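Local coordinates for protein predicted acyltransferase with acyl-CoA N-acyltransferase domain (Escherichia coli, PDB 4RS2) that binds coenzyme A and probably transfers acyl groups as a GNAT-family N-acetyltransferase, and when overexpressed suppresses gene silencing by small RNAs, at residues A[72-77]-A[90-95]; A[48-53]-A[177-182]; A[78-83]-A[168-173]. One frame throughout, in Å; residues are numbered along the deposited sequence.

From the N terminus, helix 42-53 supplies 48-53, whose partner 177-182 follows the last strand, so contact 2 closes the largest loop, and contacts 1 and 3 both nest inside it. Strand 69-80 comes next and serves twice: its 72-77 half pairs with 90-95 in contact 1, closing a short antiparallel connection, while its end and the turn after it, 78-83, meet 168-173 in contact 3. Contacts 1 and 3 therefore cross along the chain, although both belong to one sheet. Contacts 1 and 2 meet directly, where F180 packs against S76 and A91. Together they tie the coenzyme-binding strand, a helix over the sheet and the C-terminal part into one unit.

Contact 1 of 3, residues A[72-77]-A[90-95]. With COA (coenzyme A), chain C.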
loop_
_atom_site.group_PDB
_atom_site.type_symbol
_atom_site.label_atom_id
_atom_site.label_comp_id
_atom_site.label_asym_id
_atom_site.label_seq_id
_atom_site.Cartn_x
_atom_site.Cartn_y
_atom_site.Cartn_z
ATOM N N TYR A 72 2.899 2.527 8.230
ATOM C CA TYR A 72 2.251 3.254 7.178
ATOM C C TYR A 72 1.929 2.410 5.996
ATOM O O TYR A 72 2.720 1.518 5.634
ATOM C CB TYR A 72 3.162 4.383 6.705
ATOM C CG TYR A 72 2.521 5.353 5.703
ATOM C CD1 TYR A 72 1.479 6.168 6.051
ATOM C CD2 TYR A 72 3.007 5.463 4.422
ATOM C CE1 TYR A 72 0.925 7.057 5.144
ATOM C CE2 TYR A 72 2.480 6.377 3.532
ATOM C CZ TYR A 72 1.434 7.156 3.881
ATOM O OH TYR A 72 0.909 8.065 2.946
ATOM N N VAL A 73 0.789 2.695 5.375
ATOM C CA VAL A 73 0.460 2.105 4.060
ATOM C C VAL A 73 -0.274 3.150 3.249
ATOM O O VAL A 73 -1.031 3.958 3.811
ATOM C CB VAL A 73 -0.347 0.799 4.124
ATOM C CG1 VAL A 73 -1.733 1.032 4.744
ATOM C CG2 VAL A 73 -0.422 0.152 2.729
ATOM N N ALA A 74 0.038 3.206 1.947
ATOM C CA ALA A 74 -0.587 4.163 1.061
ATOM C C ALA A 74 -1.096 3.502 -0.222
ATOM O O ALA A 74 -0.676 2.410 -0.641
ATOM C CB ALA A 74 0.376 5.281 0.701
ATOM N N PHE A 75 -2.036 4.208 -0.833
ATOM C CA PHE A 75 -2.705 3.768 -2.037
ATOM C C PHE A 75 -2.803 4.954 -2.969
ATOM O O PHE A 75 -3.024 6.082 -2.510
ATOM C CB PHE A 75 -4.122 3.282 -1.700
ATOM C CG PHE A 75 -4.147 2.141 -0.722
ATOM C CD1 PHE A 75 -4.079 0.823 -1.156
ATOM C CD2 PHE A 75 -4.252 2.395 0.637
ATOM C CE1 PHE A 75 -4.135 -0.210 -0.255
ATOM C CE2 PHE A 75 -4.274 1.335 1.541
ATOM C CZ PHE A 75 -4.191 0.040 1.081
ATOM N N SER A 76 -2.681 4.692 -4.266
ATOM C CA SER A 76 -2.771 5.741 -5.286
ATOM C C SER A 76 -3.544 5.183 -6.470
ATOM O O SER A 76 -3.619 3.958 -6.602
ATOM C CB SER A 76 -1.366 6.191 -5.679
ATOM O OG SER A 76 -0.593 5.111 -6.085
ATOM N N PRO A 77 -4.111 6.044 -7.323
ATOM C CA PRO A 77 -4.958 5.516 -8.397
ATOM C C PRO A 77 -4.181 4.821 -9.482
ATOM O O PRO A 77 -3.067 5.227 -9.806
ATOM C CB PRO A 77 -5.636 6.756 -8.977
ATOM C CG PRO A 77 -4.709 7.866 -8.627
ATOM C CD PRO A 77 -3.958 7.500 -7.390
ATOM N N MET A 90 -1.195 -0.285 -4.113
ATOM C CA MET A 90 -0.725 -0.162 -2.743
ATOM C C MET A 90 0.791 -0.045 -2.697
ATOM O O MET A 90 1.484 -0.892 -3.238
ATOM C CB MET A 90 -1.175 -1.400 -1.956
ATOM C CG MET A 90 -0.843 -1.361 -0.493
ATOM S SD MET A 90 -1.611 -2.731 0.392
ATOM C CE MET A 90 -0.527 -4.060 -0.054
ATOM N N ALA A 91 1.295 1.019 -2.078
ATOM C CA ALA A 91 2.718 1.277 -1.929
ATOM C C ALA A 91 2.890 2.651 -1.354
ATOM O O ALA A 91 2.154 3.563 -1.720
ATOM C CB ALA A 91 3.447 1.234 -3.281
ATOM N N PRO A 92 3.814 2.827 -0.419
ATOM C CA PRO A 92 4.626 1.804 0.224
ATOM C C PRO A 92 3.911 1.209 1.417
ATOM O O PRO A 92 2.775 1.587 1.723
ATOM C CB PRO A 92 5.839 2.588 0.733
ATOM C CG PRO A 92 5.336 3.940 0.997
ATOM C CD PRO A 92 4.142 4.173 0.105
ATOM N N LEU A 93 4.570 0.225 2.037
ATOM C CA LEU A 93 4.115 -0.445 3.234
ATOM C C LEU A 93 5.309 -0.559 4.135
ATOM O O LEU A 93 6.328 -1.147 3.760
ATOM C CB LEU A 93 3.573 -1.842 2.917
ATOM C CG LEU A 93 3.222 -2.707 4.130
ATOM C CD1 LEU A 93 2.101 -2.054 4.904
ATOM C CD2 LEU A 93 2.837 -4.127 3.696
ATOM N N ALA A 94 5.209 -0.004 5.333
ATOM C CA ALA A 94 6.331 0.000 6.245
ATOM C C ALA A 94 5.926 -0.072 7.693
ATOM O O ALA A 94 4.951 0.540 8.096
ATOM C CB ALA A 94 7.175 1.237 6.019
ATOM N N VAL A 95 6.698 -0.846 8.444
ATOM C CA VAL A 95 6.553 -0.873 9.893
ATOM C C VAL A 95 7.929 -0.619 10.508
ATOM O O VAL A 95 8.941 -1.199 10.072
ATOM C CB VAL A 95 5.959 -2.210 10.358
ATOM C CG1 VAL A 95 6.019 -2.331 11.870
ATOM C CG2 VAL A 95 4.545 -2.377 9.826
HETATM N N1A COA C . 8.819 -11.819 3.674
HETATM C C2A COA C . 7.759 -12.651 3.818
HETATM N N3A COA C . 6.865 -12.524 4.815
HETATM C C4A COA C . 6.995 -11.504 5.708
HETATM C C5A COA C . 8.109 -10.573 5.614
HETATM C C6A COA C . 9.044 -10.778 4.508
HETATM N N6A COA C . 10.082 -9.921 4.376
HETATM N N7A COA C . 7.991 -9.701 6.626
HETATM C C8A COA C . 6.882 -10.046 7.315
HETATM N N9A COA C . 6.321 -11.128 6.794
HETATM C C1B COA C . 5.087 -11.775 7.246
HETATM C C2B COA C . 5.019 -12.098 8.727
HETATM O O2B COA C . 5.775 -13.271 9.062
HETATM C C3B COA C . 3.535 -12.245 8.915
HETATM O O3B COA C . 3.106 -13.516 8.411
HETATM P P3B COA C . 1.643 -14.130 8.740
HETATM O O7A COA C . 0.797 -13.036 9.360
HETATM O O8A COA C . 1.120 -14.685 7.474
HETATM O O9A COA C . 1.948 -15.223 9.706
HETATM C C4B COA C . 2.973 -11.164 7.993
HETATM O O4B COA C . 4.016 -10.838 7.061
HETATM C C5B COA C . 2.541 -9.915 8.735
HETATM O O5B COA C . 3.591 -9.487 9.608
HETATM P P1A COA C . 3.542 -8.133 10.471
HETATM O O1A COA C . 4.086 -8.384 11.846
HETATM O O2A COA C . 2.187 -7.528 10.251
HETATM O O3A COA C . 4.598 -7.196 9.678
HETATM P P2A COA C . 6.118 -6.834 10.041
HETATM O O4A COA C . 6.220 -6.075 11.298
HETATM O O5A COA C . 7.006 -8.061 9.956
HETATM O O6A COA C . 6.415 -5.813 8.832
HETATM C CBP COA C . 7.298 -5.125 6.684
HETATM C CCP COA C . 6.712 -6.257 7.507
HETATM C CDP COA C . 7.661 -5.618 5.289
HETATM C CEP COA C . 6.217 -4.063 6.586
HETATM C CAP COA C . 8.539 -4.603 7.435
HETATM O OAP COA C . 9.533 -5.644 7.576
HETATM C C9P COA C . 9.177 -3.385 6.814
HETATM O O9P COA C . 8.737 -2.239 7.005
HETATM N N8P COA C . 10.283 -3.620 6.108
HETATM C C7P COA C . 11.061 -2.537 5.534
HETATM C C6P COA C . 10.475 -2.115 4.205
HETATM C C5P COA C . 10.655 -3.232 3.206
HETATM O O5P COA C . 9.723 -3.952 2.897
HETATM N N4P COA C . 11.869 -3.364 2.689
HETATM C C3P COA C . 12.168 -4.303 1.624
HETATM C C2P COA C . 12.897 -3.592 0.485
HETATM S S1P COA C . 12.309 -4.181 -1.125
HETATM O O HOH W 1 0.335 3.878 -3.833
#
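Y72 and A94 begin an antiparallel strand pairing at the buried centre of the sheet, where 72-77 runs beside 90-95. They form a hydrogen-bonded pair: Y72 N donates to A94 O (2.9 Å) and A94 N returns a bond to Y72 O. Beyond the non-hydrogen-bonded pair V73-L93 the register slips by one residue, a beta bulge in 90-95. A74 bridges it: A74 N reaches P92 O at 3.2 Å, whereas A74 O accepts from A91 N at 2.8 Å. P92, which follows a cis peptide and has no N-H, costs the ladder no bond, since A91 N and P92 O serve A74. Its CD lies 4.0 Å from A74 CB, a plain van der Waals contact. Water 1 donates to A91 O and accepts from S76 OG.

V73, F75, M90 and L93 turn their apolar side chains to the face covered by helix 104-118. M90 has CG anti to the backbone N (chi1 -176°), which sets CG 3.5 Å from F75 CE1 and 3.6 Å from V73 CG2. F75 and M90 run side by side, and M90 SD sits 4.6 Å from the F75 ring centroid in an oblique Met-aromatic contact. Y72 and A94 face helix 27-37 instead, and Y72 OH is satisfied by E22.

V95 N, on the edge turned away from 72-77, gives coenzyme A O9P a nearly straight bond of 2.9 Å (170°), so the pantetheine arm meets that edge like the start of another strand. A bulged strand that presents its backbone to pantetheine is a hallmark of the GNAT acetyltransferase fold.

Contact 2 of 3, residues A[48-53]-A[177-182]; sequences HDLRED and HEHFNR
D49 OD2 is gripped twice: R182 NH1 makes a salt bridge to it at 2.9 Å, nearly straight at 168°, and water 2 donates a further bond while accepting from R182 NH2. The bridge fastens helix 42-53 to the loop just after the 3-10 turn 178-180, beyond the last strand. The oxygen lies at the edge of the guanidinium, near its plane, although carboxylate and guanidinium are turned 56° apart. Arginine suits this place because its long chain, bent at chi3, doubles back so that NE also donates to H179 O (2.7 Å), fixing the group on its own turn. D49 OD1, meanwhile, takes a bond from H48 ND1.

H179 reaches across to the helix with its ring. NE2 donates to D53 OD2 at 2.7 Å, a His-carboxylate hydrogen bond bent to 141°. D49 CB lies over the centre of one ring face, 3.7 Å from the centroid, a CH-pi contact, and H177 CE1 covers the opposite face toward the rim. H177 ND1 accepts from H179 N, steadying the turn. Beneath these polar groups leucine and phenylalanine fill the buried side: L50 CD2 touches H179 CB, and L50 CD1 meets F180 CE1 at 4.0 Å.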
loop_
_atom_site.group_PDB
_atom_site.type_symbol
_atom_site.label_atom_id
_atom_site.label_comp_id
_atom_site.label_asym_id
_atom_site.label_seq_id
_atom_site.Cartn_x
_atom_site.Cartn_y
_atom_site.Cartn_z
ATOM N N HIS A 48 5.828 11.927 -0.667
ATOM C CA HIS A 48 5.793 13.383 -0.676
ATOM C C HIS A 48 5.182 13.904 -1.980
ATOM O O HIS A 48 4.282 14.749 -1.982
ATOM C CB HIS A 48 7.203 13.935 -0.537
ATOM C CG HIS A 48 7.261 15.420 -0.668
ATOM N ND1 HIS A 48 7.475 16.054 -1.875
ATOM C CD2 HIS A 48 7.064 16.401 0.242
ATOM C CE1 HIS A 48 7.435 17.361 -1.694
ATOM N NE2 HIS A 48 7.176 17.597 -0.423
ATOM N N ASP A 49 5.664 13.392 -3.111
ATOM C CA ASP A 49 5.147 13.864 -4.394
ATOM C C ASP A 49 3.690 13.500 -4.634
ATOM O O ASP A 49 2.948 14.313 -5.163
ATOM C CB ASP A 49 6.024 13.372 -5.536
ATOM C CG ASP A 49 7.417 13.981 -5.525
ATOM O OD1 ASP A 49 7.710 14.884 -4.710
ATOM O OD2 ASP A 49 8.230 13.544 -6.355
ATOM N N LEU A 50 3.271 12.283 -4.294
ATOM C CA LEU A 50 1.873 11.907 -4.475
ATOM C C LEU A 50 0.976 12.789 -3.643
ATOM O O LEU A 50 -0.064 13.240 -4.113
ATOM C CB LEU A 50 1.649 10.445 -4.047
ATOM C CG LEU A 50 2.275 9.357 -4.917
ATOM C CD1 LEU A 50 2.191 8.002 -4.253
ATOM C CD2 LEU A 50 1.644 9.315 -6.295
ATOM N N ARG A 51 1.367 13.051 -2.403
ATOM C CA ARG A 51 0.531 13.856 -1.555
ATOM C C ARG A 51 0.435 15.287 -2.055
ATOM O O ARG A 51 -0.656 15.879 -2.091
ATOM C CB ARG A 51 1.069 13.872 -0.124
ATOM C CG ARG A 51 0.182 14.664 0.833
ATOM C CD ARG A 51 0.716 14.687 2.260
ATOM N NE ARG A 51 0.885 13.374 2.873
ATOM C CZ ARG A 51 2.066 12.814 3.130
ATOM N NH1 ARG A 51 3.189 13.459 2.811
ATOM N NH2 ARG A 51 2.114 11.614 3.712
ATOM N N GLU A 52 1.581 15.840 -2.421
ATOM C CA GLU A 52 1.632 17.223 -2.846
ATOM C C GLU A 52 0.776 17.449 -4.080
ATOM O O GLU A 52 0.115 18.496 -4.209
ATOM C CB GLU A 52 3.070 17.639 -3.116
ATOM C CG GLU A 52 3.219 19.123 -3.442
ATOM C CD GLU A 52 4.586 19.460 -3.996
ATOM O OE1 GLU A 52 5.590 18.902 -3.507
ATOM O OE2 GLU A 52 4.657 20.292 -4.926
ATOM N N ASP A 53 0.760 16.475 -4.983
ATOM C CA ASP A 53 0.049 16.632 -6.251
ATOM C C ASP A 53 -1.389 16.057 -6.281
ATOM O O ASP A 53 -2.063 16.113 -7.311
ATOM C CB ASP A 53 0.919 16.063 -7.354
ATOM C CG ASP A 53 2.217 16.859 -7.532
ATOM O OD1 ASP A 53 2.157 18.101 -7.556
ATOM O OD2 ASP A 53 3.300 16.261 -7.673
ATOM N N HIS A 177 0.548 6.189 -11.409
ATOM C CA HIS A 177 0.850 7.572 -11.682
ATOM C C HIS A 177 2.335 7.699 -12.041
ATOM O O HIS A 177 3.178 6.890 -11.604
ATOM C CB HIS A 177 0.572 8.362 -10.445
ATOM C CG HIS A 177 0.682 9.821 -10.657
ATOM N ND1 HIS A 177 1.839 10.519 -10.405
ATOM C CD2 HIS A 177 -0.201 10.716 -11.164
ATOM C CE1 HIS A 177 1.651 11.791 -10.699
ATOM N NE2 HIS A 177 0.425 11.932 -11.169
ATOM N N GLU A 178 2.675 8.693 -12.835
ATOM C CA GLU A 178 4.065 8.848 -13.268
ATOM C C GLU A 178 5.060 9.048 -12.139
ATOM O O GLU A 178 6.244 8.817 -12.339
ATOM C CB GLU A 178 4.160 9.974 -14.278
ATOM C CG GLU A 178 3.805 11.326 -13.723
ATOM C CD GLU A 178 3.762 12.375 -14.791
ATOM O OE1 GLU A 178 4.846 12.766 -15.256
ATOM O OE2 GLU A 178 2.648 12.804 -15.143
ATOM N N HIS A 179 4.609 9.454 -10.948
ATOM C CA HIS A 179 5.526 9.612 -9.823
ATOM C C HIS A 179 6.189 8.299 -9.450
ATOM O O HIS A 179 7.231 8.288 -8.786
ATOM C CB HIS A 179 4.843 10.190 -8.571
ATOM C CG HIS A 179 4.517 11.640 -8.670
ATOM N ND1 HIS A 179 5.266 12.528 -9.416
ATOM C CD2 HIS A 179 3.591 12.387 -8.027
ATOM C CE1 HIS A 179 4.764 13.737 -9.282
ATOM N NE2 HIS A 179 3.745 13.679 -8.452
ATOM N N PHE A 180 5.630 7.191 -9.917
ATOM C CA PHE A 180 6.241 5.860 -9.666
ATOM C C PHE A 180 7.421 5.522 -10.574
ATOM O O PHE A 180 8.084 4.491 -10.370
ATOM C CB PHE A 180 5.184 4.758 -9.759
ATOM C CG PHE A 180 4.339 4.620 -8.519
ATOM C CD1 PHE A 180 3.262 5.456 -8.313
ATOM C CD2 PHE A 180 4.635 3.670 -7.558
ATOM C CE1 PHE A 180 2.496 5.346 -7.200
ATOM C CE2 PHE A 180 3.872 3.561 -6.424
ATOM C CZ PHE A 180 2.787 4.398 -6.249
ATOM N N ASN A 181 7.667 6.352 -11.587
ATOM C CA ASN A 181 8.741 6.092 -12.547
ATOM C C ASN A 181 10.063 6.645 -12.061
ATOM O O ASN A 181 10.768 7.335 -12.792
ATOM C CB ASN A 181 8.365 6.698 -13.889
ATOM C CG ASN A 181 7.094 6.077 -14.460
ATOM O OD1 ASN A 181 6.734 4.948 -14.109
ATOM N ND2 ASN A 181 6.383 6.817 -15.285
ATOM N N ARG A 182 10.369 6.367 -10.813
ATOM C CA ARG A 182 11.614 6.773 -10.193
ATOM C C ARG A 182 12.322 5.469 -9.858
ATOM O O ARG A 182 11.683 4.428 -9.718
ATOM C CB ARG A 182 11.371 7.597 -8.918
ATOM C CG ARG A 182 10.654 6.862 -7.820
ATOM C CD ARG A 182 10.376 7.807 -6.687
ATOM N NE ARG A 182 9.341 8.760 -7.088
ATOM C CZ ARG A 182 9.339 10.071 -6.847
ATOM N NH1 ARG A 182 8.299 10.784 -7.244
ATOM N NH2 ARG A 182 10.362 10.690 -6.253
HETATM O O HOH W 2 10.949 13.792 -6.029
#

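Contact 3 of 3, residues A[78-83]-A[168-173]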
loop_
_atom_site.group_PDB
_atom_site.type_symbol
_atom_site.label_atom_id
_atom_site.label_comp_id
_atom_site.label_asym_id
_atom_site.label_seq_id
_atom_site.Cartn_x
_atom_site.Cartn_y
_atom_site.Cartn_z
ATOM N N VAL A 78 -4.761 3.759 -10.040
ATOM C CA VAL A 78 -4.155 3.097 -11.211
ATOM C C VAL A 78 -5.262 2.983 -12.251
ATOM O O VAL A 78 -6.438 2.924 -11.879
ATOM C CB VAL A 78 -3.556 1.706 -10.903
ATOM C CG1 VAL A 78 -2.491 1.832 -9.826
ATOM C CG2 VAL A 78 -4.621 0.687 -10.501
ATOM N N ASP A 79 -4.915 3.027 -13.547
ATOM C CA ASP A 79 -5.911 2.847 -14.588
ATOM C C ASP A 79 -5.603 1.555 -15.291
ATOM O O ASP A 79 -4.476 1.090 -15.259
ATOM C CB ASP A 79 -5.889 3.993 -15.593
ATOM C CG ASP A 79 -6.237 5.315 -14.962
ATOM O OD1 ASP A 79 -7.280 5.418 -14.260
ATOM O OD2 ASP A 79 -5.457 6.264 -15.178
ATOM N N VAL A 80 -6.607 0.962 -15.924
ATOM C CA VAL A 80 -6.390 -0.295 -16.621
ATOM C C VAL A 80 -6.719 -0.110 -18.062
ATOM O O VAL A 80 -7.836 0.224 -18.402
ATOM C CB VAL A 80 -7.243 -1.426 -16.058
ATOM C CG1 VAL A 80 -6.841 -2.734 -16.733
ATOM C CG2 VAL A 80 -7.069 -1.509 -14.554
ATOM N N GLN A 81 -5.714 -0.262 -18.910
ATOM C CA GLN A 81 -5.882 -0.062 -20.342
ATOM C C GLN A 81 -6.407 1.374 -20.534
ATOM O O GLN A 81 -7.246 1.675 -21.389
ATOM C CB GLN A 81 -6.770 -1.187 -20.923
ATOM C CG GLN A 81 -6.349 -1.652 -22.313
ATOM C CD GLN A 81 -6.503 -3.162 -22.521
ATOM O OE1 GLN A 81 -5.601 -3.814 -23.046
ATOM N NE2 GLN A 81 -7.630 -3.720 -22.099
ATOM N N GLY A 82 -5.903 2.262 -19.689
ATOM C CA GLY A 82 -6.234 3.673 -19.764
ATOM C C GLY A 82 -7.562 4.134 -19.219
ATOM O O GLY A 82 -7.912 5.288 -19.396
ATOM N N GLU A 83 -8.295 3.248 -18.545
ATOM C CA GLU A 83 -9.593 3.608 -17.997
ATOM C C GLU A 83 -9.648 3.480 -16.484
ATOM O O GLU A 83 -8.955 2.638 -15.880
ATOM C CB GLU A 83 -10.694 2.761 -18.636
ATOM C CG GLU A 83 -10.909 3.031 -20.123
ATOM C CD GLU A 83 -11.353 4.457 -20.426
ATOM O OE1 GLU A 83 -11.460 5.280 -19.493
ATOM O OE2 GLU A 83 -11.598 4.760 -21.610
ATOM N N ASN A 168 -13.030 -10.027 -13.453
ATOM C CA ASN A 168 -13.559 -10.710 -14.646
ATOM C C ASN A 168 -13.733 -9.769 -15.811
ATOM O O ASN A 168 -14.439 -8.769 -15.707
ATOM C CB ASN A 168 -14.851 -11.455 -14.316
ATOM C CG ASN A 168 -14.633 -12.559 -13.283
ATOM O OD1 ASN A 168 -13.555 -13.147 -13.221
ATOM N ND2 ASN A 168 -15.651 -12.853 -12.486
ATOM N N GLY A 169 -13.045 -10.078 -16.901
ATOM C CA GLY A 169 -13.088 -9.273 -18.100
ATOM C C GLY A 169 -12.194 -8.044 -18.078
ATOM O O GLY A 169 -12.282 -7.198 -18.970
ATOM N N VAL A 170 -11.360 -7.911 -17.047
ATOM C CA VAL A 170 -10.479 -6.759 -16.920
ATOM C C VAL A 170 -9.063 -7.281 -17.095
ATOM O O VAL A 170 -8.590 -8.042 -16.256
ATOM C CB VAL A 170 -10.596 -6.069 -15.553
ATOM C CG1 VAL A 170 -9.626 -4.900 -15.496
ATOM C CG2 VAL A 170 -12.033 -5.607 -15.256
ATOM N N THR A 171 -8.413 -6.866 -18.182
ATOM C CA THR A 171 -7.069 -7.351 -18.524
ATOM C C THR A 171 -6.233 -6.226 -19.088
ATOM O O THR A 171 -6.760 -5.154 -19.456
ATOM C CB THR A 171 -7.135 -8.463 -19.595
ATOM O OG1 THR A 171 -7.695 -7.923 -20.809
ATOM C CG2 THR A 171 -7.952 -9.608 -19.129
ATOM N N GLY A 172 -4.926 -6.463 -19.151
ATOM C CA GLY A 172 -4.013 -5.544 -19.794
ATOM C C GLY A 172 -3.087 -4.778 -18.878
ATOM O O GLY A 172 -2.788 -5.212 -17.772
ATOM N N LEU A 173 -2.664 -3.616 -19.356
ATOM C CA LEU A 173 -1.711 -2.791 -18.654
ATOM C C LEU A 173 -2.348 -1.939 -17.580
ATOM O O LEU A 173 -3.242 -1.110 -17.848
ATOM C CB LEU A 173 -0.956 -1.898 -19.640
ATOM C CG LEU A 173 -0.019 -0.877 -19.003
ATOM C CD1 LEU A 173 1.146 -1.534 -18.287
ATOM C CD2 LEU A 173 0.478 0.021 -20.109
HETATM O O HOH W 3 -3.255 -3.072 -22.148
HETATM O O HOH W 4 -6.296 -6.587 -22.441
HETATM O O HOH W 5 -3.750 1.722 -18.348
#
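A type I' beta turn, V80 to E83, closes the two-residue hairpin at the end of strand 69-80, and Q81 at its first corner pairs with L173 at the start of strand 172-175. This places the contact at the surface end of the sheet, where the two strands begin to run antiparallel. V80 and E83 exchange backbone bonds across the turn. Both corner residues need positive phi, which glycine tolerates easily at G82; Q81 accepts it as well.

The one direct hydrogen bond between the segments runs from Q81 N to L173 O, 2.8 Å and almost straight at 175°. The same carbonyl receives a bond from water 5, which in turn accepts from G82 N at 2.6 Å, and V80 CA adds a CA-H...O contact. L173 O is thus tied to three successive residues of the hairpin.

Q81 lays its amide beside the partner backbone. OE1 accepts from water 3, which accepts from L173 N, so the turn and strand 172-175 are also joined through solvent. A long polar side chain is well suited to this exposed turn. G172 passes beneath with phi 109° and psi -154°, a conformation in which any side chain would jam against the carbonyl of T171, and its bare backbone leaves room for the amide.

V80 brings an apolar contact. Its CG1, placed anti to the backbone N, meets V170 CG1 at 3.7 Å, the two side chains crossing at about a right angle, and also touches T171 O at 3.6 Å. Branched valines fill the space beside L85 and W87, which both contact them. A second solvent link completes the contact: water 4 donates to Q81 OE1 at 2.9 Å and lies 2.5 Å from T171 OG1.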